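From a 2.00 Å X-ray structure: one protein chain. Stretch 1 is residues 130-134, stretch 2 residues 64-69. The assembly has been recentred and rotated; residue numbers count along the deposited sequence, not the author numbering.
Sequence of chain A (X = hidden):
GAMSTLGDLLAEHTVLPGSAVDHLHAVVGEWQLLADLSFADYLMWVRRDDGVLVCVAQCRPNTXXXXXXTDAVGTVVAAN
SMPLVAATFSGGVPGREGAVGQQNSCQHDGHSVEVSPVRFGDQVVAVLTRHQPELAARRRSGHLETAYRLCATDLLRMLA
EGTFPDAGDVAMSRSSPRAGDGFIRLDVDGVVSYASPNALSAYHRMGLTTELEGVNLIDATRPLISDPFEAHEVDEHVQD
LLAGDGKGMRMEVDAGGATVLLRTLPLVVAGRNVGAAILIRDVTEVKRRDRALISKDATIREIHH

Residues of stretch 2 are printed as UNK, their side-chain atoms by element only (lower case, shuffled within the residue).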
# COMPACT_ATOMS: atom_id res chain seq x y z
N ARG A 130 -3.42 -8.58 -18.46
CA ARG A 130 -4.13 -8.39 -17.21
C ARG A 130 -4.86 -9.71 -16.80
O ARG A 130 -5.52 -10.35 -17.64
CB ARG A 130 -5.14 -7.25 -17.40
CG ARG A 130 -6.00 -6.86 -16.20
CD ARG A 130 -6.95 -5.66 -16.58
NE ARG A 130 -7.96 -5.28 -15.53
CZ ARG A 130 -8.69 -4.14 -15.54
NH1 ARG A 130 -8.54 -3.24 -16.52
NH2 ARG A 130 -9.56 -3.88 -14.56
N HIS A 131 -4.73 -10.13 -15.55
CA HIS A 131 -5.35 -11.38 -15.12
C HIS A 131 -6.09 -11.06 -13.86
O HIS A 131 -5.54 -10.36 -12.99
CB HIS A 131 -4.28 -12.40 -14.83
CG HIS A 131 -3.27 -12.58 -15.92
ND1 HIS A 131 -3.10 -13.78 -16.58
CD2 HIS A 131 -2.31 -11.75 -16.39
CE1 HIS A 131 -2.10 -13.66 -17.44
NE2 HIS A 131 -1.59 -12.44 -17.34
N GLN A 132 -7.32 -11.53 -13.72
CA GLN A 132 -8.06 -11.22 -12.54
C GLN A 132 -9.07 -12.30 -12.20
O GLN A 132 -9.34 -13.15 -13.04
CB GLN A 132 -8.75 -9.88 -12.72
CG GLN A 132 -9.92 -9.87 -13.70
CD GLN A 132 -10.37 -8.45 -14.02
OE1 GLN A 132 -10.70 -7.66 -13.12
NE2 GLN A 132 -10.37 -8.11 -15.30
N PRO A 133 -9.61 -12.27 -10.96
CA PRO A 133 -10.50 -13.34 -10.53
C PRO A 133 -11.69 -13.49 -11.44
O PRO A 133 -12.13 -12.49 -12.07
CB PRO A 133 -10.93 -12.90 -9.14
CG PRO A 133 -9.81 -11.99 -8.67
CD PRO A 133 -9.46 -11.25 -9.90
N GLU A 134 -12.16 -14.73 -11.59
CA GLU A 134 -13.40 -15.00 -12.36
C GLU A 134 -14.54 -14.22 -11.70
O GLU A 134 -14.47 -13.92 -10.48
CB GLU A 134 -13.71 -16.51 -12.50
CG GLU A 134 -13.87 -17.32 -11.20
CD GLU A 134 -14.87 -18.51 -11.35
OE1 GLU A 134 -15.41 -18.74 -12.47
OE2 GLU A 134 -15.12 -19.21 -10.32
N UNK A 64 -6.55 -6.56 -3.89
CA UNK A 64 -7.37 -7.80 -3.95
C UNK A 64 -6.51 -9.02 -4.16
O UNK A 64 -5.28 -8.91 -4.35
N UNK A 65 -7.12 -10.23 -4.15
CA UNK A 65 -6.30 -11.46 -4.40
C UNK A 65 -5.63 -11.55 -5.75
O UNK A 65 -6.17 -11.07 -6.72
c UNK A 65 -7.34 -12.61 -4.28
c UNK A 65 -8.64 -11.97 -4.51
c UNK A 65 -8.55 -10.58 -3.90
N UNK A 66 -4.47 -12.19 -5.80
CA UNK A 66 -3.81 -12.48 -7.06
C UNK A 66 -4.46 -13.75 -7.70
O UNK A 66 -5.02 -14.56 -6.99
c UNK A 66 -2.06 -14.06 -6.05
c UNK A 66 -2.30 -12.74 -6.83
o UNK A 66 -1.62 -12.88 -8.06
N UNK A 67 -4.33 -13.91 -8.99
CA UNK A 67 -4.68 -15.18 -9.65
C UNK A 67 -3.44 -15.71 -10.32
O UNK A 67 -3.46 -16.77 -10.96
c UNK A 67 -5.86 -15.03 -10.63
c UNK A 67 -7.10 -14.52 -9.81
c UNK A 67 -5.50 -14.08 -11.83
N UNK A 68 -2.31 -15.04 -10.08
CA UNK A 68 -1.05 -15.52 -10.59
C UNK A 68 -0.11 -15.78 -9.42
O UNK A 68 0.66 -14.91 -9.01
c UNK A 68 -0.44 -14.54 -11.64
c UNK A 68 -1.57 -14.04 -12.59
c UNK A 68 0.66 -15.19 -12.39
N UNK A 69 -0.21 -16.99 -8.87
CA UNK A 69 0.45 -17.34 -7.61
C UNK A 69 1.88 -17.69 -7.86
O UNK A 69 2.71 -17.58 -6.94
c UNK A 69 -0.29 -18.50 -6.93
n UNK A 69 -3.70 -17.52 -6.08
c UNK A 69 -3.06 -17.33 -4.94
c UNK A 69 -2.81 -18.01 -7.01
n UNK A 69 -1.79 -17.68 -5.10
c UNK A 69 -1.61 -18.12 -6.39

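Position 64 has backbone atoms and no side-chain atoms at all. Nothing of it comes within contact distance of stretch 1. It is Gly64.

Position 65 has three side-chain carbons that close a ring onto its own backbone N. A carbon of that ring packs near Pro133 CG. The backbone also takes part: the O of position 65 is 4.2 Å from Pro133 CG. The CA-to-CB bond points sideways to stretch 1. The closed ring makes it Pro65. Its ring lies beside the ring of Pro133, with Pro65 CG 4.3 Å from Pro133 CG. An ideal CB on Gly64 would be crowded by Pro65 CD, 3.1 Å away.

Position 66 has two carbons and one oxygen. The first carbon carries both the oxygen and the second carbon, a branch at CB that ends in a hydroxyl and a methyl. The CA-to-CB bond points away from stretch 1, and the side chain touches none of it. This is Thr66, with chi1 in the t rotamer. Its hydroxyl accepts a hydrogen bond within the stretch and is also bonded elsewhere in the structure: the backbone N of position 68 donates to Thr66 OG1 at 3.0 Å.

Position 67 has three carbons, one carrying the other two. Its CA-to-CB bond points toward stretch 1. One methyl touches His131 CB, and the other touches Pro133 N. The fork with no heteroatom is valine, Val67, in the m rotamer. Val67 CG2 lies 3.6 Å from His131 CB and also sits 3.7 Å from Gln132 N. Val67 CG1 lies 3.6 Å from Pro133 N and 3.9 Å from Pro133 CG.

Position 68 again has three carbons in a fork, and its CA-to-CB bond points toward stretch 1. One methyl touches His131 CB and lies obliquely to the imidazole ring. It is Val68, in the t rotamer, and Val68 CG2 is 3.9 Å from His131 CB.

Position 69 has four carbons and two nitrogens: one carbon, then a five-membered ring of three carbons and two nitrogens. It is exposed and out of reach of stretch 1. That ring is imidazole, so the residue is His69.

The contact is small, burying 214 Å² over both sides, and no hydrogen bond crosses it. It works by apolar packing. Val67 is the centre, covered more than any other residue in either stretch, and its two methyls reach His131 and Pro133. Pro65 extends the patch along Pro133, and Val68 extends it along His131. The CA-to-CB bond of Gln132 points away, and its contact is made by the backbone N.

Stretch 2 64-69: GPTVVH
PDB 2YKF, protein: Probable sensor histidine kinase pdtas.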